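Extracellular subtilisin-like serine proteinase (Vibrio sp. PA-44, PDB 1SH7) probably cleaves peptide bonds as a calcium-binding, subtilisin-like serine endopeptidase of the S8 family, secreted by a psychrotrophic Vibrio. Local coordinates at residues W6-I11 / R20-N25; H44-G49 / S81-A86. All coordinates share one frame; numbering follows the deposited sequence. Where two conformers were deposited one is given.

Interaction 1: residues W6-I11 / R20-N25. With CA (calcium ion), chain E.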
loop_
_atom_site.group_PDB
_atom_site.type_symbol
_atom_site.label_atom_id
_atom_site.label_comp_id
_atom_site.label_asym_id
_atom_site.label_seq_id
_atom_site.Cartn_x
_atom_site.Cartn_y
_atom_site.Cartn_z
ATOM N N TRP A 6 -8.416 7.156 -11.869
ATOM C CA TRP A 6 -7.182 7.105 -12.681
ATOM C C TRP A 6 -6.113 6.165 -12.160
ATOM O O TRP A 6 -5.383 5.602 -12.945
ATOM C CB TRP A 6 -6.567 8.493 -12.865
ATOM C CG TRP A 6 -5.687 8.951 -11.741
ATOM C CD1 TRP A 6 -6.032 9.760 -10.673
ATOM C CD2 TRP A 6 -4.288 8.699 -11.610
ATOM N NE1 TRP A 6 -4.936 9.978 -9.870
ATOM C CE2 TRP A 6 -3.847 9.342 -10.420
ATOM C CE3 TRP A 6 -3.365 7.940 -12.343
ATOM C CZ2 TRP A 6 -2.509 9.292 -9.984
ATOM C CZ3 TRP A 6 -2.053 7.887 -11.910
ATOM C CH2 TRP A 6 -1.634 8.563 -10.739
ATOM N N GLY A 7 -5.984 6.029 -10.848
ATOM C CA GLY A 7 -4.949 5.171 -10.246
ATOM C C GLY A 7 -5.127 3.722 -10.637
ATOM O O GLY A 7 -4.190 3.047 -11.104
ATOM N N LEU A 8 -6.368 3.255 -10.502
ATOM C CA LEU A 8 -6.714 1.914 -10.919
ATOM C C LEU A 8 -6.531 1.767 -12.429
ATOM O O LEU A 8 -5.974 0.775 -12.917
ATOM C CB LEU A 8 -8.164 1.591 -10.544
ATOM C CG LEU A 8 -8.587 1.648 -9.079
ATOM C CD1 LEU A 8 -10.042 1.227 -8.992
ATOM C CD2 LEU A 8 -7.675 0.799 -8.202
ATOM N N ASP A 9 -7.008 2.771 -13.157
ATOM C CA ASP A 9 -6.908 2.848 -14.608
ATOM C C ASP A 9 -5.450 2.712 -15.070
ATOM O O ASP A 9 -5.153 1.999 -16.039
ATOM C CB ASP A 9 -7.471 4.186 -15.082
ATOM C CG ASP A 9 -7.593 4.284 -16.594
ATOM O OD1 ASP A 9 -8.119 5.334 -17.062
ATOM O OD2 ASP A 9 -7.220 3.385 -17.378
ATOM N N ARG A 10 -4.542 3.382 -14.383
ATOM C CA ARG A 10 -3.137 3.358 -14.750
ATOM C C ARG A 10 -2.410 2.010 -14.568
ATOM O O ARG A 10 -1.511 1.701 -15.331
ATOM C CB ARG A 10 -2.345 4.384 -13.935
ATOM C CG ARG A 10 -0.950 4.656 -14.436
ATOM C CD ARG A 10 -0.868 5.216 -15.850
ATOM N NE ARG A 10 0.473 5.239 -16.426
ATOM C CZ ARG A 10 1.080 4.218 -17.055
ATOM N NH1 ARG A 10 2.290 4.399 -17.570
ATOM N NH2 ARG A 10 0.475 3.049 -17.226
ATOM N N ILE A 11 -2.760 1.236 -13.552
ATOM C CA ILE A 11 -1.884 0.154 -13.121
ATOM C C ILE A 11 -2.116 -1.126 -13.910
ATOM O O ILE A 11 -1.309 -2.016 -13.804
ATOM C CB ILE A 11 -2.003 -0.111 -11.585
ATOM C CG1 ILE A 11 -3.383 -0.656 -11.244
ATOM C CG2 ILE A 11 -1.633 1.138 -10.785
ATOM C CD1 ILE A 11 -3.530 -1.046 -9.838
ATOM N N ARG A 20 -9.734 4.614 -19.204
ATOM C CA ARG A 20 -10.868 4.637 -18.292
ATOM C C ARG A 20 -11.354 3.252 -17.833
ATOM O O ARG A 20 -12.479 3.085 -17.402
ATOM C CB ARG A 20 -11.987 5.462 -18.911
ATOM C CG ARG A 20 -11.548 6.918 -19.152
ATOM C CD ARG A 20 -12.661 7.771 -19.708
ATOM N NE ARG A 20 -12.958 7.430 -21.100
ATOM C CZ ARG A 20 -14.127 6.976 -21.553
ATOM N NH1 ARG A 20 -14.261 6.697 -22.853
ATOM N NH2 ARG A 20 -15.162 6.795 -20.726
ATOM N N ASN A 21 -10.484 2.258 -17.928
ATOM C CA ASN A 21 -10.834 0.895 -17.592
ATOM C C ASN A 21 -9.812 0.364 -16.614
ATOM O O ASN A 21 -8.617 0.660 -16.749
ATOM C CB ASN A 21 -10.844 0.001 -18.842
ATOM C CG ASN A 21 -12.164 0.099 -19.631
ATOM O OD1 ASN A 21 -13.155 -0.541 -19.292
ATOM N ND2 ASN A 21 -12.166 0.911 -20.651
ATOM N N TYR A 22 -10.279 -0.391 -15.626
ATOM C CA TYR A 22 -9.406 -1.205 -14.760
ATOM C C TYR A 22 -9.823 -2.678 -14.947
ATOM O O TYR A 22 -10.899 -3.092 -14.524
ATOM C CB TYR A 22 -9.499 -0.775 -13.286
ATOM C CG TYR A 22 -8.747 -1.697 -12.339
ATOM C CD1 TYR A 22 -7.392 -1.911 -12.472
ATOM C CD2 TYR A 22 -9.421 -2.397 -11.348
ATOM C CE1 TYR A 22 -6.720 -2.799 -11.650
ATOM C CE2 TYR A 22 -8.767 -3.212 -10.516
ATOM C CZ TYR A 22 -7.410 -3.443 -10.690
ATOM O OH TYR A 22 -6.784 -4.322 -9.840
ATOM N N ASN A 23 -8.942 -3.437 -15.570
ATOM C CA ASN A 23 -9.140 -4.840 -15.854
ATOM C C ASN A 23 -8.412 -5.620 -14.780
ATOM O O ASN A 23 -7.334 -5.243 -14.358
ATOM C CB ASN A 23 -8.523 -5.217 -17.198
ATOM C CG ASN A 23 -9.208 -4.567 -18.385
ATOM O OD1 ASN A 23 -8.549 -3.958 -19.214
ATOM N ND2 ASN A 23 -10.500 -4.756 -18.505
ATOM N N ALA A 24 -9.002 -6.716 -14.355
ATOM C CA ALA A 24 -8.397 -7.573 -13.326
ATOM C C ALA A 24 -8.755 -9.047 -13.589
ATOM O O ALA A 24 -9.868 -9.373 -14.030
ATOM C CB ALA A 24 -8.889 -7.162 -11.940
ATOM N N ASN A 25 -7.795 -9.906 -13.300
ATOM C CA ASN A 25 -7.930 -11.358 -13.400
ATOM C C ASN A 25 -8.096 -12.028 -12.019
ATOM O O ASN A 25 -8.427 -13.205 -11.903
ATOM C CB ASN A 25 -6.706 -11.883 -14.097
ATOM C CG ASN A 25 -6.642 -11.474 -15.543
ATOM O OD1 ASN A 25 -5.610 -10.975 -16.025
ATOM N ND2 ASN A 25 -7.724 -11.685 -16.248
HETATM CA CA CA E . -6.562 1.089 -17.848
HETATM O O HOH W 1 -6.741 -0.644 -19.363
#
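Asp9 carries its CG anti to the backbone N (chi1 -172°), which turns the carboxylate off helix 6-11 toward the backbone of Arg20 and Asn21; Tyr22, likewise anti, lays its ring beside Leu8. The two carboxylate oxygens of Asp9 divide the work. OD1 accepts the backbone N of Arg20 at 2.8 Å, a bent bond (131° at the hydrogen) whose donor stands 36° out of the carboxylate plane. OD2 binds the calcium ion at 2.4 Å and takes a second, weak bond from Asn21 N. The same ion is held by Asp9 O, by Asn21 O at 2.4 Å and by a water, while Asp12, Gln13 and Asp19 complete the site. The 3.1 Å between Asp9 OD2 and Asn21 O is thus an approach of two calcium ligands, whose mutual repulsion the cation would offset.

Beside the metal the contact becomes largely apolar. Leu8 CB makes an off-centre CH-pi contact, 4.3 Å from the Tyr22 ring centroid; Tyr22 CD1 comes to 3.1 Å from Leu8 O, and Ile11 CG1 reaches Tyr22 CE1 at 4.0 Å. The phenol oxygen is hydrogen-bonded to Val85 O. Through Asp9 and Asn21 the calcium ties this short N-terminal helix of the subtilase chain to the loop preceding strand 32-37, with Ile11 and Tyr22 packed on helix 219-236 and Ile11 also touching strand 197-200.

Interaction 2: residues H44-G49 / S81-A86; sequences HEEFGG and SQYGVA
Glu46 reaches across to the 81-86 loop with its carboxylate and, through its own carbonyl, with the main chain as well. Its side chain is bent at chi2 (-74°), which turns the carboxylate so that its two oxygens face consecutive backbone N-H groups. OE2 accepts Gln82 N at 2.9 Å (162° at the hydrogen) and OE1 accepts Tyr83 N at 3.0 Å, nearly as straight, each through its syn lone pair, so the two oxygens of one buried group are both engaged and its rotation is fixed. Glu46 O adds a third bond, from Ser81 N at 2.9 Å, in the carbonyl plane. Behind it, His44 ND1 accepts Glu46 N at 3.0 Å, only 3° out of the imidazole plane, consistent with holding the backbone from which the glutamate departs.

Gln82 CB flanks this compact centre closely, 3.4 Å from Glu46 OE2, and also covers one face of the Tyr83 ring. The margin is looser: Ser81 and Gln82 are exposed, and Ser81 CB comes no nearer than 3.7 Å to Glu46 O. Within the subtilisin-like alpha/beta fold, this loop-to-loop contact joins the connection between strands 32-37 and 51-56 to the one leading from helix 70-79 into strand 90-95, while Tyr213 of strand 213-216 packs against Glu46, Gln82 and the rings of His44 and Tyr83.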
loop_
_atom_site.group_PDB
_atom_site.type_symbol
_atom_site.label_atom_id
_atom_site.label_comp_id
_atom_site.label_asym_id
_atom_site.label_seq_id
_atom_site.Cartn_x
_atom_site.Cartn_y
_atom_site.Cartn_z
ATOM N N HIS A 44 -17.938 0.883 6.438
ATOM C CA HIS A 44 -17.969 1.629 5.196
ATOM C C HIS A 44 -18.543 0.750 4.073
ATOM O O HIS A 44 -18.232 -0.441 3.986
ATOM C CB HIS A 44 -16.594 2.179 4.807
ATOM C CG HIS A 44 -16.674 3.242 3.763
ATOM N ND1 HIS A 44 -17.075 2.966 2.476
ATOM C CD2 HIS A 44 -16.552 4.586 3.839
ATOM C CE1 HIS A 44 -17.121 4.089 1.780
ATOM N NE2 HIS A 44 -16.808 5.089 2.586
ATOM N N GLU A 45 -19.357 1.338 3.202
ATOM C CA GLU A 45 -20.021 0.553 2.144
ATOM C C GLU A 45 -19.049 -0.068 1.154
ATOM O O GLU A 45 -19.363 -1.045 0.475
ATOM C CB GLU A 45 -21.024 1.409 1.367
ATOM C CG GLU A 45 -20.406 2.516 0.515
ATOM C CD GLU A 45 -21.446 3.485 -0.031
ATOM O OE1 GLU A 45 -22.635 3.204 0.186
ATOM O OE2 GLU A 45 -21.090 4.489 -0.701
ATOM N N GLU A 46 -17.868 0.505 1.043
ATOM C CA GLU A 46 -16.859 -0.015 0.118
ATOM C C GLU A 46 -16.394 -1.410 0.475
ATOM O O GLU A 46 -15.897 -2.136 -0.385
ATOM C CB GLU A 46 -15.643 0.920 0.099
ATOM C CG GLU A 46 -15.754 2.073 -0.875
ATOM C CD GLU A 46 -15.570 1.620 -2.315
ATOM O OE1 GLU A 46 -14.419 1.663 -2.832
ATOM O OE2 GLU A 46 -16.578 1.208 -2.928
ATOM N N PHE A 47 -16.515 -1.799 1.746
ATOM C CA PHE A 47 -15.966 -3.070 2.133
ATOM C C PHE A 47 -16.956 -4.225 2.067
ATOM O O PHE A 47 -16.523 -5.365 2.024
ATOM C CB PHE A 47 -15.266 -3.001 3.500
ATOM C CG PHE A 47 -14.208 -1.917 3.583
ATOM C CD1 PHE A 47 -13.136 -1.901 2.702
ATOM C CD2 PHE A 47 -14.307 -0.899 4.530
ATOM C CE1 PHE A 47 -12.171 -0.873 2.747
ATOM C CE2 PHE A 47 -13.360 0.126 4.575
ATOM C CZ PHE A 47 -12.286 0.132 3.659
ATOM N N GLY A 48 -18.258 -3.948 2.060
ATOM C CA GLY A 48 -19.255 -5.006 2.011
ATOM C C GLY A 48 -19.016 -6.130 3.023
ATOM O O GLY A 48 -19.093 -7.319 2.671
ATOM N N GLY A 49 -18.670 -5.774 4.261
ATOM C CA GLY A 49 -18.405 -6.766 5.286
ATOM C C GLY A 49 -17.040 -7.436 5.334
ATOM O O GLY A 49 -16.767 -8.185 6.274
ATOM N N SER A 81 -14.804 -1.833 -3.072
ATOM C CA SER A 81 -15.508 -2.297 -4.271
ATOM C C SER A 81 -15.377 -1.352 -5.495
ATOM O O SER A 81 -15.094 -1.804 -6.607
ATOM C CB SER A 81 -16.986 -2.461 -3.936
ATOM O OG SER A 81 -17.693 -2.914 -5.055
ATOM N N GLN A 82 -15.606 -0.055 -5.306
ATOM C CA GLN A 82 -15.590 0.870 -6.442
ATOM C C GLN A 82 -14.179 1.363 -6.701
ATOM O O GLN A 82 -13.770 1.506 -7.847
ATOM C CB GLN A 82 -16.476 2.099 -6.204
ATOM C CG GLN A 82 -17.980 1.854 -6.159
ATOM C CD GLN A 82 -18.745 3.183 -6.144
ATOM O OE1 GLN A 82 -19.054 3.722 -5.073
ATOM N NE2 GLN A 82 -18.993 3.731 -7.322
ATOM N N TYR A 83 -13.452 1.665 -5.622
ATOM C CA TYR A 83 -12.210 2.390 -5.747
ATOM C C TYR A 83 -10.978 1.603 -5.318
ATOM O O TYR A 83 -9.913 2.183 -5.193
ATOM C CB TYR A 83 -12.312 3.711 -4.961
ATOM C CG TYR A 83 -13.468 4.560 -5.408
ATOM C CD1 TYR A 83 -14.448 4.986 -4.500
ATOM C CD2 TYR A 83 -13.661 4.847 -6.778
ATOM C CE1 TYR A 83 -15.520 5.767 -4.928
ATOM C CE2 TYR A 83 -14.743 5.633 -7.210
ATOM C CZ TYR A 83 -15.655 6.081 -6.287
ATOM O OH TYR A 83 -16.708 6.843 -6.697
ATOM N N GLY A 84 -11.091 0.282 -5.183
ATOM C CA GLY A 84 -9.949 -0.509 -4.749
ATOM C C GLY A 84 -9.407 -1.425 -5.816
ATOM O O GLY A 84 -10.091 -1.755 -6.814
ATOM N N VAL A 85 -8.181 -1.884 -5.574
ATOM C CA VAL A 85 -7.446 -2.763 -6.500
ATOM C C VAL A 85 -7.927 -4.228 -6.445
ATOM O O VAL A 85 -8.069 -4.898 -7.478
ATOM C CB VAL A 85 -5.948 -2.672 -6.180
ATOM C CG1 VAL A 85 -5.132 -3.640 -6.981
ATOM C CG2 VAL A 85 -5.438 -1.231 -6.397
ATOM N N ALA A 86 -8.110 -4.730 -5.230
ATOM C CA ALA A 86 -8.407 -6.141 -4.974
ATOM C C ALA A 86 -9.766 -6.173 -4.292
ATOM O O ALA A 86 -9.875 -6.025 -3.042
ATOM C CB ALA A 86 -7.338 -6.732 -4.100
#

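Interaction 1 is mostly buried and interaction 2 only partly so, although the contact centres lie at similar distances, about 16 and 15 Å, from the centre of the chain. They hold different elements but meet along the 81-86 loop, where Leu8 CD2 packs 3.5 Å from Val85 CG2 and 3.7 Å from Gly84 C. Helix 219-236 is a shared neighbour, touched by Ile11 and Tyr22 of the first and by Val85 and Ala86 of the second. Each turns on one acidic side chain, yet the chemistry differs: Asp9 combines a calcium bond with backbone N-H bonds, whereas the carboxylate of Glu46 meets backbone N-H groups and no metal.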